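Lmo2184 protein (Listeria monocytogenes serovar 1/2a, PDB 5JOQ) probably serves as the substrate-binding lipoprotein of an ABC transporter for iron compounds, with heme as a likely ligand. Local coordinates at residues A[170-175]-A[179-184]; A[211-216]-A[246-251]; A[223-228]-A[284-289]; A[252-255]-A[259-262]. All blocks are in the same frame, centred on the assembly; numbering follows the deposited sequence.

Contact 1: A[170-175]-A[179-184]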
# COMPACT_ATOMS: atom_id res chain seq x y z
N LEU A 170 -11.15 22.40 1.61
CA LEU A 170 -9.76 22.17 1.94
C LEU A 170 -9.43 20.81 1.31
O LEU A 170 -10.11 19.84 1.55
CB LEU A 170 -9.53 22.15 3.43
CG LEU A 170 -8.22 21.51 3.89
CD1 LEU A 170 -7.04 22.20 3.23
CD2 LEU A 170 -8.08 21.54 5.39
N ILE A 171 -8.38 20.78 0.50
CA ILE A 171 -7.96 19.57 -0.18
C ILE A 171 -6.62 19.07 0.41
O ILE A 171 -5.64 19.78 0.41
CB ILE A 171 -7.77 19.78 -1.69
CG1 ILE A 171 -8.97 20.47 -2.33
CG2 ILE A 171 -7.53 18.46 -2.40
CD1 ILE A 171 -8.66 21.04 -3.68
N LEU A 172 -6.60 17.83 0.87
CA LEU A 172 -5.39 17.27 1.49
C LEU A 172 -4.94 16.08 0.65
O LEU A 172 -5.77 15.29 0.19
CB LEU A 172 -5.67 16.80 2.94
CG LEU A 172 -6.16 17.88 3.91
CD1 LEU A 172 -6.49 17.24 5.28
CD2 LEU A 172 -5.12 18.98 4.06
N MET A 173 -3.62 15.94 0.45
CA MET A 173 -3.05 14.80 -0.24
C MET A 173 -2.00 14.18 0.68
O MET A 173 -1.10 14.89 1.12
CB MET A 173 -2.38 15.23 -1.58
CG MET A 173 -1.75 14.11 -2.30
SD MET A 173 -0.87 14.61 -3.80
CE MET A 173 0.58 15.50 -3.21
N GLY A 174 -2.08 12.88 0.93
CA GLY A 174 -1.00 12.25 1.68
C GLY A 174 -1.49 11.28 2.73
O GLY A 174 -2.57 10.69 2.57
N VAL A 175 -0.74 11.14 3.82
CA VAL A 175 -1.03 10.19 4.90
C VAL A 175 -0.90 10.92 6.23
O VAL A 175 -0.31 12.01 6.32
CB VAL A 175 -0.09 8.96 4.84
CG1 VAL A 175 -0.15 8.30 3.46
CG2 VAL A 175 1.33 9.35 5.15
N TYR A 179 0.15 15.35 5.56
CA TYR A 179 -0.78 15.82 4.54
C TYR A 179 -0.25 17.10 3.90
O TYR A 179 0.15 18.03 4.61
CB TYR A 179 -2.15 16.11 5.13
CG TYR A 179 -2.88 14.88 5.60
CD1 TYR A 179 -3.31 13.92 4.69
CD2 TYR A 179 -3.14 14.69 6.97
CE1 TYR A 179 -4.00 12.78 5.13
CE2 TYR A 179 -3.84 13.57 7.40
CZ TYR A 179 -4.25 12.61 6.49
OH TYR A 179 -4.92 11.49 6.92
N LEU A 180 -0.29 17.15 2.57
CA LEU A 180 -0.07 18.39 1.81
C LEU A 180 -1.40 19.07 1.52
O LEU A 180 -2.40 18.41 1.24
CB LEU A 180 0.61 18.09 0.48
CG LEU A 180 2.05 17.56 0.62
CD1 LEU A 180 2.55 17.07 -0.72
CD2 LEU A 180 2.96 18.68 1.12
N VAL A 181 -1.39 20.41 1.50
CA VAL A 181 -2.54 21.18 1.02
C VAL A 181 -2.46 21.29 -0.49
O VAL A 181 -1.40 21.64 -1.04
CB VAL A 181 -2.56 22.56 1.68
CG1 VAL A 181 -3.72 23.37 1.13
CG2 VAL A 181 -2.70 22.39 3.19
N VAL A 182 -3.55 20.98 -1.19
CA VAL A 182 -3.58 20.98 -2.66
C VAL A 182 -4.21 22.29 -3.11
O VAL A 182 -5.32 22.63 -2.66
CB VAL A 182 -4.36 19.77 -3.21
CG1 VAL A 182 -4.30 19.75 -4.72
CG2 VAL A 182 -3.80 18.41 -2.66
N THR A 183 -3.51 23.05 -3.96
CA THR A 183 -4.03 24.31 -4.45
C THR A 183 -4.77 24.13 -5.78
O THR A 183 -4.77 23.06 -6.38
CB THR A 183 -2.92 25.33 -4.66
OG1 THR A 183 -2.18 24.97 -5.85
CG2 THR A 183 -1.97 25.37 -3.42
N GLU A 184 -5.33 25.25 -6.28
CA GLU A 184 -5.96 25.27 -7.60
C GLU A 184 -4.97 24.90 -8.71
O GLU A 184 -5.41 24.57 -9.82
CB GLU A 184 -6.51 26.69 -7.90
CG GLU A 184 -5.39 27.73 -8.05
CD GLU A 184 -5.91 29.17 -8.15
OE1 GLU A 184 -6.98 29.34 -8.80
OE2 GLU A 184 -5.24 30.10 -7.59
O HOH W 1 -6.89 23.05 -0.33

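Contact 2: A[211-216]-A[246-251]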
# COMPACT_ATOMS: atom_id res chain seq x y z
N SER A 211 1.10 21.85 5.32
CA SER A 211 -0.14 22.24 5.98
C SER A 211 0.17 23.14 7.18
O SER A 211 1.03 22.82 7.99
CB SER A 211 -0.91 20.99 6.41
OG SER A 211 -0.07 20.22 7.27
N ASN A 212 -0.48 24.31 7.25
CA ASN A 212 -0.47 25.14 8.45
C ASN A 212 -1.84 24.93 9.09
O ASN A 212 -2.82 25.58 8.72
CB ASN A 212 -0.21 26.61 8.14
CG ASN A 212 -0.16 27.51 9.41
OD1 ASN A 212 -0.79 27.25 10.47
ND2 ASN A 212 0.58 28.60 9.28
N THR A 213 -1.92 23.98 10.02
CA THR A 213 -3.25 23.50 10.43
C THR A 213 -4.02 24.50 11.29
O THR A 213 -5.25 24.58 11.19
CB THR A 213 -3.14 22.17 11.17
OG1 THR A 213 -2.26 22.33 12.29
CG2 THR A 213 -2.56 21.14 10.22
N GLU A 214 -3.33 25.28 12.12
CA GLU A 214 -4.03 26.28 12.92
C GLU A 214 -4.65 27.34 12.03
O GLU A 214 -5.77 27.79 12.29
CB GLU A 214 -3.09 26.94 13.92
CG GLU A 214 -2.45 25.93 14.91
CD GLU A 214 -1.03 25.54 14.43
OE1 GLU A 214 -0.72 25.72 13.22
OE2 GLU A 214 -0.25 25.07 15.27
N TYR A 215 -3.93 27.76 11.00
CA TYR A 215 -4.50 28.67 10.01
C TYR A 215 -5.71 28.03 9.34
O TYR A 215 -6.77 28.67 9.16
CB TYR A 215 -3.42 29.05 8.96
CG TYR A 215 -4.04 29.72 7.75
CD1 TYR A 215 -4.39 31.07 7.77
CD2 TYR A 215 -4.35 28.99 6.62
CE1 TYR A 215 -5.00 31.69 6.65
CE2 TYR A 215 -4.96 29.60 5.50
CZ TYR A 215 -5.28 30.94 5.53
OH TYR A 215 -5.88 31.52 4.41
N LEU A 216 -5.57 26.77 8.93
CA LEU A 216 -6.66 26.10 8.21
C LEU A 216 -7.88 25.94 9.11
O LEU A 216 -9.02 26.10 8.66
CB LEU A 216 -6.19 24.74 7.70
CG LEU A 216 -5.08 24.80 6.60
CD1 LEU A 216 -4.53 23.41 6.33
CD2 LEU A 216 -5.63 25.38 5.26
N ASN A 246 -7.55 12.95 16.10
CA ASN A 246 -6.34 13.75 16.11
C ASN A 246 -6.66 15.18 16.52
O ASN A 246 -7.40 15.88 15.81
CB ASN A 246 -5.73 13.71 14.70
CG ASN A 246 -4.33 14.26 14.66
OD1 ASN A 246 -3.97 15.16 15.44
ND2 ASN A 246 -3.53 13.73 13.72
N ASP A 247 -6.09 15.65 17.64
CA ASP A 247 -6.32 17.04 18.04
C ASP A 247 -6.06 18.01 16.90
O ASP A 247 -6.69 19.08 16.84
CB ASP A 247 -5.42 17.41 19.21
CG ASP A 247 -5.91 16.79 20.52
OD1 ASP A 247 -7.13 16.61 20.68
OD2 ASP A 247 -5.08 16.52 21.37
N ILE A 248 -5.15 17.65 16.03
CA ILE A 248 -4.78 18.51 14.93
C ILE A 248 -5.96 18.83 14.01
O ILE A 248 -6.02 19.91 13.51
CB ILE A 248 -3.66 17.86 14.08
CG1 ILE A 248 -2.44 17.55 14.94
CG2 ILE A 248 -3.26 18.74 12.92
CD1 ILE A 248 -1.86 18.78 15.56
N TRP A 249 -6.85 17.89 13.75
CA TRP A 249 -7.98 18.09 12.84
C TRP A 249 -9.40 18.00 13.40
O TRP A 249 -10.34 18.53 12.81
CB TRP A 249 -7.89 17.03 11.73
CG TRP A 249 -6.61 16.99 10.96
CD1 TRP A 249 -5.63 16.08 11.08
CD2 TRP A 249 -6.19 17.90 9.96
NE1 TRP A 249 -4.62 16.35 10.22
CE2 TRP A 249 -4.93 17.48 9.52
CE3 TRP A 249 -6.74 19.05 9.40
CZ2 TRP A 249 -4.22 18.16 8.56
CZ3 TRP A 249 -6.04 19.72 8.45
CH2 TRP A 249 -4.79 19.27 8.02
N LYS A 250 -9.54 17.32 14.52
CA LYS A 250 -10.84 17.03 15.10
C LYS A 250 -11.70 18.20 15.52
O LYS A 250 -12.88 18.05 15.66
CB LYS A 250 -10.80 15.95 16.16
CG LYS A 250 -10.35 16.38 17.53
CD LYS A 250 -10.56 15.21 18.47
CE LYS A 250 -10.17 15.53 19.88
NZ LYS A 250 -10.74 14.50 20.79
N HIS A 251 -11.11 19.34 15.75
CA HIS A 251 -11.94 20.49 16.09
C HIS A 251 -12.34 21.33 14.87
O HIS A 251 -13.05 22.33 15.03
CB HIS A 251 -11.24 21.33 17.15
CG HIS A 251 -10.81 20.52 18.34
ND1 HIS A 251 -11.67 20.18 19.37
CD2 HIS A 251 -9.62 19.93 18.64
CE1 HIS A 251 -11.03 19.43 20.25
NE2 HIS A 251 -9.79 19.26 19.83
O HOH W 2 -4.21 22.18 14.17

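Contact 3: A[223-228]-A[284-289]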
# COMPACT_ATOMS: atom_id res chain seq x y z
N ILE A 223 -15.97 21.86 3.72
CA ILE A 223 -15.74 20.48 3.30
C ILE A 223 -14.25 20.19 3.31
O ILE A 223 -13.46 21.05 2.89
CB ILE A 223 -16.30 20.24 1.89
CG1 ILE A 223 -17.82 20.39 1.87
CG2 ILE A 223 -15.87 18.86 1.33
CD1 ILE A 223 -18.40 20.54 0.41
N ILE A 224 -13.86 18.98 3.73
CA ILE A 224 -12.48 18.53 3.56
C ILE A 224 -12.48 17.33 2.63
O ILE A 224 -13.30 16.42 2.81
CB ILE A 224 -11.80 18.19 4.89
CG1 ILE A 224 -11.79 19.43 5.82
CG2 ILE A 224 -10.37 17.62 4.64
CD1 ILE A 224 -11.35 19.10 7.27
N LEU A 225 -11.62 17.36 1.61
CA LEU A 225 -11.40 16.26 0.68
C LEU A 225 -9.99 15.72 0.90
O LEU A 225 -9.06 16.50 1.12
CB LEU A 225 -11.51 16.71 -0.80
CG LEU A 225 -12.79 17.44 -1.21
CD1 LEU A 225 -12.74 17.78 -2.72
CD2 LEU A 225 -14.05 16.59 -0.87
N ARG A 226 -9.85 14.38 0.86
CA ARG A 226 -8.54 13.75 1.07
C ARG A 226 -8.25 12.79 -0.08
O ARG A 226 -9.14 12.12 -0.58
CB ARG A 226 -8.50 12.95 2.41
CG ARG A 226 -8.70 13.83 3.67
CD ARG A 226 -8.61 12.93 4.98
NE ARG A 226 -9.67 11.91 4.98
CZ ARG A 226 -10.38 11.58 6.05
NH1 ARG A 226 -10.14 12.20 7.21
NH2 ARG A 226 -11.35 10.68 5.97
N ALA A 227 -6.99 12.75 -0.51
CA ALA A 227 -6.54 11.83 -1.55
C ALA A 227 -5.28 11.12 -1.07
O ALA A 227 -4.31 11.78 -0.68
CB ALA A 227 -6.24 12.57 -2.87
N ALA A 228 -5.28 9.79 -1.12
CA ALA A 228 -4.08 9.00 -0.87
C ALA A 228 -3.83 8.18 -2.12
O ALA A 228 -4.20 7.02 -2.19
CB ALA A 228 -4.24 8.13 0.37
N GLU A 284 -19.03 17.04 -8.08
CA GLU A 284 -20.25 17.82 -7.93
C GLU A 284 -21.17 17.19 -6.89
O GLU A 284 -21.80 17.90 -6.11
CB GLU A 284 -20.94 17.97 -9.29
CG GLU A 284 -22.15 18.86 -9.24
CD GLU A 284 -22.97 18.85 -10.54
OE1 GLU A 284 -22.49 18.34 -11.59
OE2 GLU A 284 -24.11 19.36 -10.47
N LYS A 285 -21.23 15.85 -6.84
CA LYS A 285 -22.07 15.17 -5.85
C LYS A 285 -21.58 15.45 -4.43
O LYS A 285 -22.39 15.72 -3.53
CB LYS A 285 -22.09 13.67 -6.10
CG LYS A 285 -22.89 13.25 -7.32
CD LYS A 285 -22.90 11.73 -7.49
CE LYS A 285 -23.37 11.37 -8.89
NZ LYS A 285 -22.90 10.01 -9.30
N MET A 286 -20.27 15.38 -4.22
CA MET A 286 -19.71 15.61 -2.89
C MET A 286 -19.88 17.05 -2.44
O MET A 286 -20.12 17.30 -1.25
CB MET A 286 -18.22 15.25 -2.90
CG MET A 286 -17.97 13.76 -2.79
SD MET A 286 -16.21 13.38 -2.84
CE MET A 286 -15.80 13.76 -4.51
N LEU A 287 -19.71 18.02 -3.35
CA LEU A 287 -19.74 19.42 -2.94
C LEU A 287 -21.14 19.90 -2.62
O LEU A 287 -21.31 20.80 -1.81
CB LEU A 287 -19.13 20.31 -4.03
CG LEU A 287 -17.64 20.10 -4.30
CD1 LEU A 287 -17.11 21.24 -5.23
CD2 LEU A 287 -16.89 20.02 -2.97
N TYR A 288 -22.16 19.33 -3.27
CA TYR A 288 -23.53 19.83 -3.11
C TYR A 288 -24.54 18.82 -2.59
O TYR A 288 -25.56 19.23 -2.04
CB TYR A 288 -24.06 20.40 -4.44
CG TYR A 288 -23.11 21.44 -4.99
CD1 TYR A 288 -23.12 22.74 -4.51
CD2 TYR A 288 -22.19 21.09 -5.97
CE1 TYR A 288 -22.22 23.69 -4.97
CE2 TYR A 288 -21.26 22.02 -6.44
CZ TYR A 288 -21.29 23.33 -5.95
OH TYR A 288 -20.36 24.26 -6.40
N ASP A 289 -24.32 17.52 -2.79
CA ASP A 289 -25.30 16.51 -2.37
C ASP A 289 -25.27 16.28 -0.86
O ASP A 289 -26.31 16.02 -0.26
CB ASP A 289 -25.07 15.17 -3.08
CG ASP A 289 -25.57 15.17 -4.53
OD1 ASP A 289 -25.79 16.28 -5.09
OD2 ASP A 289 -25.72 14.07 -5.10

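Contact 4: A[252-255]-A[259-262]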
# COMPACT_ATOMS: atom_id res chain seq x y z
N PHE A 252 -11.96 20.91 13.66
CA PHE A 252 -12.54 21.52 12.46
C PHE A 252 -14.05 21.27 12.40
O PHE A 252 -14.50 20.14 12.59
CB PHE A 252 -11.94 20.94 11.19
CG PHE A 252 -10.57 21.48 10.84
CD1 PHE A 252 -9.50 21.31 11.71
CD2 PHE A 252 -10.36 22.09 9.61
CE1 PHE A 252 -8.22 21.79 11.37
CE2 PHE A 252 -9.08 22.58 9.24
CZ PHE A 252 -8.01 22.42 10.12
N ASP A 253 -14.82 22.30 12.05
CA ASP A 253 -16.27 22.11 11.85
C ASP A 253 -16.58 21.01 10.82
O ASP A 253 -17.56 20.28 10.97
CB ASP A 253 -16.95 23.41 11.40
CG ASP A 253 -17.21 24.37 12.53
OD1 ASP A 253 -16.86 24.07 13.68
OD2 ASP A 253 -17.80 25.43 12.29
N ALA A 254 -15.79 20.94 9.74
CA ALA A 254 -16.02 19.90 8.73
C ALA A 254 -15.98 18.51 9.34
O ALA A 254 -16.75 17.63 8.94
CB ALA A 254 -14.96 19.99 7.62
N VAL A 255 -15.05 18.28 10.26
CA VAL A 255 -15.03 16.99 10.95
C VAL A 255 -16.28 16.83 11.82
O VAL A 255 -16.99 15.82 11.76
CB VAL A 255 -13.75 16.83 11.76
CG1 VAL A 255 -13.79 15.50 12.55
CG2 VAL A 255 -12.53 16.88 10.80
N ARG A 259 -18.39 16.19 7.11
CA ARG A 259 -18.18 16.70 5.76
C ARG A 259 -16.73 16.48 5.32
O ARG A 259 -16.10 17.36 4.73
CB ARG A 259 -18.56 18.19 5.70
CG ARG A 259 -19.99 18.51 6.24
CD ARG A 259 -20.47 19.94 5.87
NE ARG A 259 -20.72 20.10 4.43
CZ ARG A 259 -21.12 21.23 3.84
NH1 ARG A 259 -21.31 22.32 4.56
NH2 ARG A 259 -21.32 21.27 2.52
N VAL A 260 -16.19 15.29 5.60
CA VAL A 260 -14.86 14.91 5.19
C VAL A 260 -15.01 13.71 4.26
O VAL A 260 -15.65 12.72 4.63
CB VAL A 260 -13.96 14.55 6.39
CG1 VAL A 260 -12.52 14.26 5.90
CG2 VAL A 260 -14.00 15.67 7.45
N TYR A 261 -14.44 13.80 3.05
CA TYR A 261 -14.58 12.75 2.05
C TYR A 261 -13.21 12.24 1.65
O TYR A 261 -12.29 13.03 1.43
CB TYR A 261 -15.31 13.27 0.79
CG TYR A 261 -16.67 13.79 1.11
CD1 TYR A 261 -16.86 15.12 1.45
CD2 TYR A 261 -17.78 12.95 1.07
CE1 TYR A 261 -18.14 15.62 1.77
CE2 TYR A 261 -19.09 13.45 1.37
CZ TYR A 261 -19.24 14.78 1.74
OH TYR A 261 -20.50 15.29 2.06
N ASP A 262 -13.11 10.94 1.46
CA ASP A 262 -11.93 10.35 0.83
C ASP A 262 -12.21 10.20 -0.66
O ASP A 262 -13.21 9.58 -1.05
CB ASP A 262 -11.63 8.99 1.45
CG ASP A 262 -11.13 9.14 2.85
OD1 ASP A 262 -10.09 9.83 2.99
OD2 ASP A 262 -11.78 8.64 3.79

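Contact 1: A[170-175]-A[179-184]
Met173 and Leu180 pair across an antiparallel beta hairpin formed by strands 168-173 and 180-182, part of the mixed sheet of the C-terminal lobe. The two residues make a hydrogen-bonded pair. Leu180 N gives its hydrogen to Met173 O over 2.8 Å, and Met173 N returns one to Leu180 O. A third bond runs from Val182 N to Ile171 O at 2.9 Å.

The Met173 side chain rises from the sheet face it shares with Leu180. CB rests on Val182 CG2 at 3.6 Å. CG lies anti to the backbone nitrogen (chi1 179°), and the chain stays extended through SD. It then bends at chi3, which sets CE against Leu180 CD1 at 3.5 Å. The two side chains lie side by side and point the same way. Tyr208 of strand 208-210 packs on Met173, and so does Met238 of a second subunit.

Ile171 brings its CG2 branch against Val182 CB at 3.5 Å. Leu172 and Val181 form the non-hydrogen-bonded pair, with their side chains on the other face of the sheet. Near the turn, the Tyr179 ring lies over the backbone of Val175, whose O sits 3.7 Å above the ring centre. Gly174 adopts backbone angles (phi 137°, psi -149°) that call for glycine. At the far end, a water accepts from Ile171 N and donates to Val182 O.

Contact 2: A[211-216]-A[246-251]
Thr213 lays its methyl over the six-membered ring of Trp249. CG2 is 4.1 Å from the centroid of that Trp249 ring, 29° off the normal, a CH-pi contact. Its nearest ring atom is Trp249 CH2. The two side chains cross at about a right angle. The same Thr213 CG2 also meets Ile248 CG2 at 3.7 Å, and Ile248 CG2 itself lies 3.8 Å above the Trp249 ring plane, offset toward the rim. One methyl therefore touches two successive residues, Ile248 and Trp249, of a weakly bonded helical turn at about 247-250.

The hydroxyl of Thr213 has a different role. With chi1 at 57°, OG1 sits between the backbone nitrogen and the carbonyl carbon. From there it reaches a water at 2.7 Å, and this water donates to Ile248 O. The water bridges the two segments beside the methyl contact. Leu216 CD1 approaches the Trp249 ring near its plane, at the edge, but only at 4.5 Å from CH2.

Asn212 is the N-cap of helix 213-219. In one of its two conformers, and so less certainly, OD1 accepts from Tyr215 N.

Trp249 also stacks on Phe243 of helix 233-245 and meets Phe252 with the planes at about 45°. Its indole touches Leu170 and Leu172, and Leu216 touches Leu170 and Val181, so both segments pack on the sheet face that carries these three residues.

Contact 3: A[223-228]-A[284-289]
Ile223 CD1 meets Leu287 at two atoms, the methyl CD2 and the backbone O, each 3.7 Å away. The two side chains cross at about a right angle. CG1 of Ile223 stands anti to the carbonyl carbon (chi1 -65°), and chi2 then extends the chain to set CD1 against the helix. The same methyl comes within 4.0 Å of Met286 O. Two residues along the strand, Leu225 points to the helix as well. Its CD2 lies 4.3 Å from Met286 SD, a looser contact.

Strand 223-227 thus packs against the last turn of helix 276-288 through alternate residues on one face. This is a helix laid on the sheet of the C-terminal lobe, as in other bacterial solute-binding proteins of this family. The axes of the two short segments come within 10.0 Å at their closest, with directions 148° apart.

Farther out, Tyr261 of the neighbouring strand 260-262 touches Ile223, Leu225 and Met286. Val169 of strand 168-173 packs on Leu225 and Leu287. Backbone bonds hold Ile223 to Thr168 and Leu170. Elsewhere on the helix, Lys285 NZ forms a salt bridge with Glu84 OE2 of a third subunit.

Contact 4: A[252-255]-A[259-262]
Arg259 N and Ala254 O make the one hydrogen bond between helix 253-256 and the run into strand 260-262. It is short at 2.8 Å, with an angle of 166° at the hydrogen. It spans from residue 259 back to 254, closing the short connection out of the helix. Arg259 CB also rests near Ala254 O at 3.8 Å. Beyond CB the arginine turns away from the helix. Its chain bends at chi3 (69°). Two conformers of this side chain were modelled. In one of them NH2 hydrogen-bonds to a citric acid molecule, probably from the crystallisation liquor.

Val260 follows, and its CB branches toward the helix. A chi1 of -176° sets CG1 anti to the backbone nitrogen, which leaves CG2 beside that nitrogen and facing the helix. CG2 does the touching. It sits 3.7 Å from Ala254 O and 3.9 Å from Val255 CG2. The valines cross obliquely, methyl against methyl. The methyl of Ala254 lies farther off, at 4.4 Å from Val260 CG2.

Tyr261 and Asp262 carry the strand onward into the sheet. Tyr261 pairs by backbone bonds with Ile224 and Arg226, and Asp262 OD1 forms a salt bridge with Arg226 NE.

Across the connection the contact is thus partly polar and partly apolar. A single backbone bond joins the helix to the residue before the strand, while Ala254, Val255 and Val260 pack apolar groups beside it. The charged end of Arg259 leads away from the helix.

All four contacts belong to the C-terminal lobe, and contacts 1, 3 and 4 reach one sheet. Strand 223-227 lies between strands 168-173 and 260-262, linking contact 1 to contacts 3 and 4. Contacts 3 and 4 are closest, with centres about 9 Å apart. Contact 2 packs against contact 1 where Leu172 CD1 meets Trp249 CH2 at 3.8 Å, and against contact 4 where Trp249 O meets Val255 CG2 at 3.4 Å. Contacts 2 and 3 do not touch. A citric acid molecule, probably from the crystallisation liquor, lies near contacts 3 and 4, about 3 Å from the Arg259 side chain and about 5 Å from that of Ile223.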